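Local coordinates for flagellar brake protein YcgR (Klebsiella pneumoniae, PDB 5KEC) that binds the second messenger c-di-GMP and probably activates transcription of type 3 fimbriae genes, at residues B[67-72]-B[76-81]. Residues are numbered along the deposited sequence; the frame is centred on the assembly and turned at random.
Sequences FLLHSD and IEFNAA
F67 and L69 pair with F78 and I76 across two antiparallel strands whose axes approach to 4.7 Å, their directions 159° apart. L69 and I76 exchange two nearly straight backbone bonds, each 2.9 Å from N to O; at the F67–F78 pair, F67 N reaches F78 O in 2.9 Å, while the return bond from F78 N to F67 O is weak. Between them, L68 and E77 form a non-hydrogen-bonded pair.

On the face carrying F67, L69, I76 and F78, the two phenylalanines meet mainly through F67 CB. With CG set between backbone N and carbonyl carbon (chi1 60°), the F78 ring swings back toward the neighbouring strand and presents one face to F67 CB in a CH-pi contact offset toward the rim, F67 CB lying 3.2 Å from F78 CZ. The two rings are almost parallel, 3° between planes, yet offset so strongly that little face-to-face stacking remains. L69 CD1 comes obliquely against F78 CE2 (4.0 Å), and the A80 methyl meets F67 CE2. F20 and F98 add edge-to-face contacts to F78 and F67, respectively, extending this buried apolar layer.

On the other face L68 CD1 packs on E77 CB at 3.4 Å, while the E77 carboxylate turns from the pair to a salt bridge with R111. This is a β-hairpin of the YcgR-like domain, apolar on one face and bordering R110 and R111 on the other; these arginines and H70, near the turn, contact c-di-GMP in the ligand-bound protein, though none is bound here.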
loop_
_atom_site.group_PDB
_atom_site.type_symbol
_atom_site.label_atom_id
_atom_site.label_comp_id
_atom_site.label_asym_id
_atom_site.label_seq_id
_atom_site.Cartn_x
_atom_site.Cartn_y
_atom_site.Cartn_z
ATOM N N PHE B 67 -2.850 5.116 -6.685
ATOM C CA PHE B 67 -2.924 6.518 -7.072
ATOM C C PHE B 67 -4.137 7.204 -6.467
ATOM O O PHE B 67 -5.140 6.558 -6.140
ATOM C CB PHE B 67 -3.015 6.663 -8.588
ATOM C CG PHE B 67 -1.791 6.210 -9.320
ATOM C CD1 PHE B 67 -0.853 7.129 -9.760
ATOM C CD2 PHE B 67 -1.583 4.866 -9.585
ATOM C CE1 PHE B 67 0.276 6.710 -10.445
ATOM C CE2 PHE B 67 -0.463 4.452 -10.263
ATOM C CZ PHE B 67 0.468 5.376 -10.689
ATOM N N LEU B 68 -4.035 8.525 -6.352
ATOM C CA LEU B 68 -5.148 9.365 -5.966
ATOM C C LEU B 68 -5.126 10.615 -6.843
ATOM O O LEU B 68 -4.171 11.388 -6.816
ATOM C CB LEU B 68 -5.019 9.742 -4.493
ATOM C CG LEU B 68 -6.285 9.917 -3.660
ATOM C CD1 LEU B 68 -7.180 8.696 -3.780
ATOM C CD2 LEU B 68 -5.907 10.161 -2.208
ATOM N N LEU B 69 -6.168 10.797 -7.644
ATOM C CA LEU B 69 -6.345 12.040 -8.378
ATOM C C LEU B 69 -7.200 12.965 -7.542
ATOM O O LEU B 69 -8.354 12.648 -7.246
ATOM C CB LEU B 69 -7.016 11.791 -9.726
ATOM C CG LEU B 69 -6.091 11.428 -10.883
ATOM C CD1 LEU B 69 -6.915 10.935 -12.062
ATOM C CD2 LEU B 69 -5.229 12.630 -11.277
ATOM N N HIS B 70 -6.630 14.100 -7.148
ATOM C CA HIS B 70 -7.335 15.034 -6.284
ATOM C C HIS B 70 -8.204 15.972 -7.114
ATOM O O HIS B 70 -7.912 17.162 -7.234
ATOM C CB HIS B 70 -6.346 15.817 -5.412
ATOM C CG HIS B 70 -5.539 14.953 -4.493
ATOM N ND1 HIS B 70 -5.913 14.700 -3.189
ATOM C CD2 HIS B 70 -4.380 14.279 -4.686
ATOM C CE1 HIS B 70 -5.020 13.911 -2.621
ATOM N NE2 HIS B 70 -4.079 13.639 -3.508
ATOM N N SER B 71 -9.273 15.421 -7.686
ATOM C CA SER B 71 -10.165 16.183 -8.552
ATOM C C SER B 71 -11.126 17.055 -7.752
ATOM O O SER B 71 -11.278 16.883 -6.541
ATOM C CB SER B 71 -10.959 15.243 -9.457
ATOM O OG SER B 71 -11.897 15.963 -10.237
ATOM N N ASP B 72 -11.766 17.992 -8.446
ATOM C CA ASP B 72 -12.756 18.876 -7.841
ATOM C C ASP B 72 -13.996 18.087 -7.450
ATOM O O ASP B 72 -14.736 18.478 -6.547
ATOM C CB ASP B 72 -13.153 19.978 -8.825
ATOM C CG ASP B 72 -12.000 20.893 -9.175
ATOM O OD1 ASP B 72 -11.172 21.175 -8.284
ATOM O OD2 ASP B 72 -11.921 21.330 -10.343
ATOM N N ILE B 76 -10.269 10.583 -6.724
ATOM C CA ILE B 76 -10.461 9.418 -7.576
ATOM C C ILE B 76 -9.335 8.433 -7.321
ATOM O O ILE B 76 -8.191 8.671 -7.716
ATOM C CB ILE B 76 -10.461 9.799 -9.068
ATOM C CG1 ILE B 76 -11.381 10.998 -9.313
ATOM C CG2 ILE B 76 -10.863 8.606 -9.921
ATOM C CD1 ILE B 76 -11.311 11.539 -10.722
ATOM N N GLU B 77 -9.646 7.329 -6.650
ATOM C CA GLU B 77 -8.612 6.347 -6.365
ATOM C C GLU B 77 -8.632 5.159 -7.323
ATOM O O GLU B 77 -9.686 4.725 -7.800
ATOM C CB GLU B 77 -8.663 5.887 -4.905
ATOM C CG GLU B 77 -9.857 5.044 -4.526
ATOM C CD GLU B 77 -9.833 4.677 -3.054
ATOM O OE1 GLU B 77 -10.083 5.570 -2.218
ATOM O OE2 GLU B 77 -9.547 3.503 -2.734
ATOM N N PHE B 78 -7.445 4.650 -7.612
ATOM C CA PHE B 78 -7.299 3.546 -8.536
ATOM C C PHE B 78 -5.909 2.950 -8.389
ATOM O O PHE B 78 -5.043 3.529 -7.735
ATOM C CB PHE B 78 -7.526 4.020 -9.974
ATOM C CG PHE B 78 -6.570 5.085 -10.420
ATOM C CD1 PHE B 78 -5.444 4.758 -11.154
ATOM C CD2 PHE B 78 -6.794 6.418 -10.095
ATOM C CE1 PHE B 78 -4.559 5.742 -11.571
ATOM C CE2 PHE B 78 -5.916 7.406 -10.508
ATOM C CZ PHE B 78 -4.798 7.065 -11.249
ATOM N N ASN B 79 -5.710 1.783 -8.986
ATOM C CA ASN B 79 -4.405 1.154 -9.024
ATOM C C ASN B 79 -4.007 1.012 -10.473
ATOM O O ASN B 79 -4.867 0.899 -11.340
ATOM C CB ASN B 79 -4.446 -0.215 -8.350
ATOM C CG ASN B 79 -4.765 -0.124 -6.871
ATOM O OD1 ASN B 79 -3.866 -0.007 -6.039
ATOM N ND2 ASN B 79 -6.050 -0.176 -6.536
ATOM N N ALA B 80 -2.708 1.028 -10.744
ATOM C CA ALA B 80 -2.234 0.878 -12.106
ATOM C C ALA B 80 -0.819 0.338 -12.113
ATOM O O ALA B 80 0.001 0.683 -11.262
ATOM C CB ALA B 80 -2.312 2.206 -12.863
ATOM N N ALA B 81 -0.539 -0.522 -13.080
ATOM C CA ALA B 81 0.779 -1.116 -13.202
ATOM C C ALA B 81 1.626 -0.325 -14.190
ATOM O O ALA B 81 1.118 0.226 -15.169
ATOM C CB ALA B 81 0.666 -2.576 -13.641
#